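Long-range contacts in ABC transporter, periplasmic solute-binding protein (Rhizobium meliloti, PDB 4WED), which probably captures a solute, perhaps a peptide or a nickel complex, in the periplasm and hands it to an ABC transporter for import: residues A[55-60]-A[246-251]; A[454-459]-A[480-485]. All coordinates share one frame; numbering follows the deposited sequence.

Contact 1. Residues A[55-60]-A[246-251]; sequences YAIWAI and FWIAPL
The N-terminal turn of the short helix 58-61 meets the loop after strand 242-244 through a T-shaped pair of tryptophans, Trp58 and Trp247. The two side chains lie side by side and point the same way, yet their rings are turned at 70°. The six-membered ring of Trp58 directs its edge toward the five-membered ring of Trp247, the centroids 5.5 Å apart. Trp58 CZ3 leads, 3.9 Å from both CB and CG of Trp247. Tyr514 meets both indoles, edge-to-face with Trp58 and at a shallow angle to Trp247.

Nearer the backbone the contact is aliphatic and close. The methyl CB of Ala59 lies 3.4 Å from Ile248 CD1. Ile57, the N-cap residue, holds CG2 anti to its backbone N, and that methyl comes 3.4 Å from Trp247 O. The same carbonyl is served by water, which donates to Trp247 O at 2.8 Å and accepts from Ala59 N at 3.2 Å; a first-turn N-H of the helix is thereby tied to the loop. A glycerol, probably from the crystallisation liquor, lies about 4 Å from the Trp58 side chain and may mark a pocket, consistent with the cleft between lobes in which family 5 binding proteins hold their solutes.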
loop_
_atom_site.group_PDB
_atom_site.type_symbol
_atom_site.label_atom_id
_atom_site.label_comp_id
_atom_site.label_asym_id
_atom_site.label_seq_id
_atom_site.Cartn_x
_atom_site.Cartn_y
_atom_site.Cartn_z
ATOM N N TYR A 55 -15.816 -4.928 8.438
ATOM C CA TYR A 55 -15.672 -6.286 8.977
ATOM C C TYR A 55 -15.200 -7.367 7.988
ATOM O O TYR A 55 -14.948 -8.502 8.389
ATOM C CB TYR A 55 -16.992 -6.728 9.638
ATOM C CG TYR A 55 -17.386 -5.852 10.808
ATOM C CD1 TYR A 55 -16.707 -5.928 12.035
ATOM C CD2 TYR A 55 -18.423 -4.944 10.689
ATOM C CE1 TYR A 55 -17.061 -5.119 13.104
ATOM C CE2 TYR A 55 -18.786 -4.127 11.746
ATOM C CZ TYR A 55 -18.107 -4.211 12.950
ATOM O OH TYR A 55 -18.505 -3.377 13.987
ATOM N N ALA A 56 -15.098 -7.052 6.708
ATOM C CA ALA A 56 -14.735 -8.077 5.734
ATOM C C ALA A 56 -13.262 -8.083 5.372
ATOM O O ALA A 56 -12.543 -7.105 5.581
ATOM C CB ALA A 56 -15.550 -7.924 4.464
ATOM N N ILE A 57 -12.830 -9.210 4.817
ATOM C CA ILE A 57 -11.611 -9.254 4.025
ATOM C C ILE A 57 -11.878 -8.487 2.719
ATOM O O ILE A 57 -12.743 -8.868 1.945
ATOM C CB ILE A 57 -11.192 -10.705 3.668
ATOM C CG1 ILE A 57 -10.933 -11.532 4.925
ATOM C CG2 ILE A 57 -9.951 -10.700 2.763
ATOM C CD1 ILE A 57 -10.586 -12.975 4.624
ATOM N N TRP A 58 -11.101 -7.426 2.487
ATOM C CA TRP A 58 -11.264 -6.529 1.320
ATOM C C TRP A 58 -11.264 -7.275 -0.009
ATOM O O TRP A 58 -12.123 -7.065 -0.847
ATOM C CB TRP A 58 -10.170 -5.465 1.297
ATOM C CG TRP A 58 -10.167 -4.552 2.501
ATOM C CD1 TRP A 58 -10.887 -3.422 2.670
ATOM C CD2 TRP A 58 -9.362 -4.693 3.682
ATOM N NE1 TRP A 58 -10.615 -2.854 3.895
ATOM C CE2 TRP A 58 -9.667 -3.604 4.527
ATOM C CE3 TRP A 58 -8.405 -5.631 4.095
ATOM C CZ2 TRP A 58 -9.072 -3.436 5.773
ATOM C CZ3 TRP A 58 -7.807 -5.474 5.337
ATOM C CH2 TRP A 58 -8.149 -4.377 6.169
ATOM N N ALA A 59 -10.300 -8.161 -0.194
ATOM C CA ALA A 59 -10.201 -8.905 -1.429
ATOM C C ALA A 59 -11.469 -9.671 -1.797
ATOM O O ALA A 59 -11.741 -9.915 -2.957
ATOM C CB ALA A 59 -9.019 -9.845 -1.341
ATOM N N ILE A 60 -12.262 -10.039 -0.812
ATOM C CA ILE A 60 -13.530 -10.751 -1.073
ATOM C C ILE A 60 -14.554 -9.808 -1.599
ATOM O O ILE A 60 -15.251 -10.135 -2.558
ATOM C CB ILE A 60 -14.137 -11.366 0.211
ATOM C CG1 ILE A 60 -13.162 -12.355 0.872
ATOM C CG2 ILE A 60 -15.443 -12.087 -0.082
ATOM C CD1 ILE A 60 -12.720 -13.528 0.008
ATOM N N PHE A 246 -0.824 -10.026 1.938
ATOM C CA PHE A 246 -0.778 -9.531 3.328
ATOM C C PHE A 246 -2.106 -9.612 4.056
ATOM O O PHE A 246 -2.143 -9.951 5.229
ATOM C CB PHE A 246 -0.288 -8.091 3.416
ATOM C CG PHE A 246 1.202 -7.957 3.337
ATOM C CD1 PHE A 246 2.008 -8.375 4.399
ATOM C CD2 PHE A 246 1.813 -7.405 2.202
ATOM C CE1 PHE A 246 3.396 -8.248 4.323
ATOM C CE2 PHE A 246 3.191 -7.278 2.122
ATOM C CZ PHE A 246 3.983 -7.692 3.185
ATOM N N TRP A 247 -3.185 -9.295 3.359
ATOM C CA TRP A 247 -4.508 -9.261 3.987
ATOM C C TRP A 247 -5.422 -10.301 3.395
ATOM O O TRP A 247 -6.642 -10.093 3.278
ATOM C CB TRP A 247 -5.128 -7.860 3.841
ATOM C CG TRP A 247 -4.228 -6.852 4.397
ATOM C CD1 TRP A 247 -3.635 -5.830 3.734
ATOM C CD2 TRP A 247 -3.722 -6.825 5.724
ATOM N NE1 TRP A 247 -2.823 -5.133 4.576
ATOM C CE2 TRP A 247 -2.861 -5.722 5.812
ATOM C CE3 TRP A 247 -3.952 -7.602 6.867
ATOM C CZ2 TRP A 247 -2.209 -5.381 6.997
ATOM C CZ3 TRP A 247 -3.311 -7.262 8.041
ATOM C CH2 TRP A 247 -2.442 -6.168 8.097
ATOM N N ILE A 248 -4.834 -11.418 3.007
ATOM C CA ILE A 248 -5.609 -12.519 2.460
ATOM C C ILE A 248 -5.072 -13.819 3.077
ATOM O O ILE A 248 -5.722 -14.420 3.931
ATOM C CB ILE A 248 -5.547 -12.494 0.912
ATOM C CG1 ILE A 248 -6.186 -11.197 0.360
ATOM C CG2 ILE A 248 -6.199 -13.719 0.312
ATOM C CD1 ILE A 248 -5.807 -10.916 -1.081
ATOM N N ALA A 249 -3.877 -14.222 2.681
ATOM C CA ALA A 249 -3.268 -15.459 3.193
ATOM C C ALA A 249 -1.750 -15.329 3.110
ATOM O O ALA A 249 -1.137 -15.892 2.215
ATOM C CB ALA A 249 -3.749 -16.664 2.394
ATOM N N PRO A 250 -1.148 -14.568 4.046
ATOM C CA PRO A 250 0.246 -14.226 3.915
ATOM C C PRO A 250 1.158 -15.449 3.728
ATOM O O PRO A 250 0.848 -16.551 4.150
ATOM C CB PRO A 250 0.567 -13.525 5.236
ATOM C CG PRO A 250 -0.736 -13.069 5.757
ATOM C CD PRO A 250 -1.673 -14.154 5.356
ATOM N N LEU A 251 2.295 -15.197 3.113
ATOM C CA LEU A 251 3.222 -16.227 2.751
ATOM C C LEU A 251 4.593 -15.601 2.914
ATOM O O LEU A 251 5.010 -14.815 2.067
ATOM C CB LEU A 251 2.946 -16.570 1.304
ATOM C CG LEU A 251 3.843 -17.542 0.578
ATOM C CD1 LEU A 251 3.516 -18.947 1.026
ATOM C CD2 LEU A 251 3.618 -17.404 -0.917
HETATM O O HOH W 1 -7.566 -8.151 1.457
#

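Contact 2. Residues A[454-459]-A[480-485]; sequences VNLDPL and DWLRDN
Trp481 and Leu456 each hold CG anti to the backbone N (chi1 -165° and -171°), and their side chains cross obliquely. Leu459 is set differently: its CG stands beside the backbone N, and its side chain crosses that of the tryptophan at about a right angle. The indole thus receives contacts at several places. Leu456 CD1 comes to 3.7 Å from Trp481 CE3 on the six-membered ring, while Leu456 CB stands 4.3 Å above the ring plane, offset toward the rim. At the pyrrole end Asn455 CB lies 3.7 Å from Trp481 NE1, and near the root of the side chain Leu459 CD1 is 3.8 Å from Trp481 CB.

The two segments belong to a helical hairpin, in which helices 457-465 and 471-485 run antiparallel and are joined by a short loop; the start of the first packs on the last turns of the second. Val478, one turn before Trp481, extends the apolar seam by touching Leu456 and Leu459. An alanine in place of Trp481 would probably open a gap beside Leu456 CD1 and Asn455 CB, leaving Leu459 CD1 with the remaining CB. Past the indole, Leu456 CD2 approaches Leu482 CD2 at 4.3 Å, a looser contact.

On the ring face opposite Leu456, Asn485 ND2 sits 3.1 Å above the plane, again toward the rim. The same nitrogen donates to Trp481 O at 2.6 Å with an N-H...O angle of 155°. Asn485 N also donates to Trp481 O, from the other side of the carbonyl plane; two bonds from one residue grip that oxygen, and the one from ND2 holds the asparagine amide beside the ring.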
loop_
_atom_site.group_PDB
_atom_site.type_symbol
_atom_site.label_atom_id
_atom_site.label_comp_id
_atom_site.label_asym_id
_atom_site.label_seq_id
_atom_site.Cartn_x
_atom_site.Cartn_y
_atom_site.Cartn_z
ATOM N N VAL A 454 10.279 24.961 8.175
ATOM C CA VAL A 454 10.599 26.103 7.339
ATOM C C VAL A 454 10.847 25.595 5.922
ATOM O O VAL A 454 10.413 26.225 4.967
ATOM C CB VAL A 454 11.728 27.011 7.891
ATOM C CG1 VAL A 454 11.492 27.356 9.355
ATOM C CG2 VAL A 454 13.074 26.364 7.705
ATOM N N ASN A 455 11.474 24.424 5.785
ATOM C CA ASN A 455 11.960 23.988 4.457
ATOM C C ASN A 455 11.103 23.004 3.714
ATOM O O ASN A 455 10.959 23.130 2.490
ATOM C CB ASN A 455 13.365 23.437 4.571
ATOM C CG ASN A 455 14.349 24.491 5.028
ATOM O OD1 ASN A 455 14.830 24.465 6.167
ATOM N ND2 ASN A 455 14.623 25.458 4.152
ATOM N N LEU A 456 10.566 22.009 4.425
ATOM C CA LEU A 456 9.852 20.924 3.777
ATOM C C LEU A 456 8.341 21.128 3.725
ATOM O O LEU A 456 7.676 20.795 2.726
ATOM C CB LEU A 456 10.120 19.631 4.515
ATOM C CG LEU A 456 9.615 18.350 3.849
ATOM C CD1 LEU A 456 10.105 18.238 2.416
ATOM C CD2 LEU A 456 10.030 17.106 4.639
ATOM N N ASP A 457 7.781 21.626 4.812
ATOM C CA ASP A 457 6.348 21.847 4.839
ATOM C C ASP A 457 5.888 22.606 3.609
ATOM O O ASP A 457 5.016 22.136 2.891
ATOM C CB ASP A 457 5.914 22.531 6.136
ATOM C CG ASP A 457 5.896 21.547 7.315
ATOM O OD1 ASP A 457 6.190 20.311 7.128
ATOM O OD2 ASP A 457 5.604 22.009 8.428
ATOM N N PRO A 458 6.522 23.729 3.317
ATOM C CA PRO A 458 6.073 24.483 2.155
ATOM C C PRO A 458 6.014 23.666 0.878
ATOM O O PRO A 458 5.152 23.860 0.047
ATOM C CB PRO A 458 7.120 25.594 2.045
ATOM C CG PRO A 458 7.554 25.819 3.441
ATOM C CD PRO A 458 7.558 24.455 4.073
ATOM N N LEU A 459 6.929 22.739 0.726
ATOM C CA LEU A 459 7.013 21.963 -0.497
ATOM C C LEU A 459 5.944 20.902 -0.472
ATOM O O LEU A 459 5.316 20.620 -1.498
ATOM C CB LEU A 459 8.384 21.304 -0.594
ATOM C CG LEU A 459 9.569 22.266 -0.536
ATOM C CD1 LEU A 459 10.863 21.453 -0.389
ATOM C CD2 LEU A 459 9.580 23.153 -1.781
ATOM N N ASP A 480 13.426 15.987 -4.254
ATOM C CA ASP A 480 14.772 16.589 -4.411
ATOM C C ASP A 480 15.273 17.109 -3.089
ATOM O O ASP A 480 16.438 16.951 -2.736
ATOM C CB ASP A 480 14.787 17.750 -5.392
ATOM C CG ASP A 480 14.282 17.376 -6.781
ATOM O OD1 ASP A 480 14.267 16.175 -7.143
ATOM O OD2 ASP A 480 13.895 18.312 -7.530
ATOM N N TRP A 481 14.385 17.738 -2.345
ATOM C CA TRP A 481 14.761 18.195 -1.021
ATOM C C TRP A 481 15.290 17.050 -0.157
ATOM O O TRP A 481 16.370 17.122 0.461
ATOM C CB TRP A 481 13.564 18.808 -0.310
ATOM C CG TRP A 481 13.995 19.573 0.829
ATOM C CD1 TRP A 481 14.465 20.837 0.812
ATOM C CD2 TRP A 481 14.103 19.116 2.172
ATOM N NE1 TRP A 481 14.837 21.219 2.072
ATOM C CE2 TRP A 481 14.614 20.180 2.932
ATOM C CE3 TRP A 481 13.819 17.909 2.810
ATOM C CZ2 TRP A 481 14.828 20.088 4.310
ATOM C CZ3 TRP A 481 14.041 17.812 4.193
ATOM C CH2 TRP A 481 14.542 18.895 4.918
ATOM N N LEU A 482 14.497 16.003 -0.103
ATOM C CA LEU A 482 14.813 14.886 0.774
ATOM C C LEU A 482 16.167 14.266 0.386
ATOM O O LEU A 482 16.987 13.967 1.249
ATOM C CB LEU A 482 13.725 13.811 0.692
ATOM C CG LEU A 482 12.365 14.141 1.282
ATOM C CD1 LEU A 482 11.303 13.213 0.706
ATOM C CD2 LEU A 482 12.378 14.021 2.800
ATOM N N ARG A 483 16.332 14.067 -0.913
ATOM C CA ARG A 483 17.527 13.491 -1.519
ATOM C C ARG A 483 18.765 14.392 -1.396
ATOM O O ARG A 483 19.795 13.930 -0.950
ATOM C CB ARG A 483 17.262 13.156 -2.992
ATOM C CG ARG A 483 18.460 12.586 -3.735
ATOM C CD ARG A 483 18.091 11.997 -5.086
ATOM N NE ARG A 483 19.024 10.932 -5.477
ATOM C CZ ARG A 483 20.243 11.122 -6.004
ATOM N NH1 ARG A 483 20.740 12.351 -6.221
ATOM N NH2 ARG A 483 20.980 10.062 -6.322
ATOM N N ASP A 484 18.669 15.664 -1.758
ATOM C CA ASP A 484 19.832 16.551 -1.626
ATOM C C ASP A 484 20.209 16.764 -0.178
ATOM O O ASP A 484 21.349 16.983 0.109
ATOM C CB ASP A 484 19.591 17.902 -2.270
ATOM C CG ASP A 484 19.181 17.784 -3.722
ATOM O OD1 ASP A 484 19.465 16.741 -4.379
ATOM O OD2 ASP A 484 18.528 18.723 -4.197
ATOM N N ASN A 485 19.259 16.695 0.744
ATOM C CA ASN A 485 19.567 16.920 2.150
ATOM C C ASN A 485 19.795 15.630 2.925
ATOM O O ASN A 485 20.134 15.683 4.101
ATOM C CB ASN A 485 18.452 17.700 2.810
ATOM C CG ASN A 485 18.359 19.091 2.280
ATOM O OD1 ASN A 485 19.145 19.922 2.660
ATOM N ND2 ASN A 485 17.419 19.346 1.377
#

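In the fold
Contacts 1 and 2 illustrate how one chain can use tryptophan in two unlike settings. Their centres are about 36 Å apart and their nearest atoms about 22 Å, on opposite sides of the chain's centre, which lies about 13 Å from the centre of contact 1 and about 23 Å from that of contact 2. The glycerol beside Trp58 belongs to contact 1, as does the sodium ion at Asp62 and Asp515, about 8 Å from the side chain of Ala59; contact 2 is a more peripheral helix pair. The chain leads from one to the other: helix 471-485 is followed by strand 488-500, whose Val494, Ile497 and Trp498 touch side chains of 246-251.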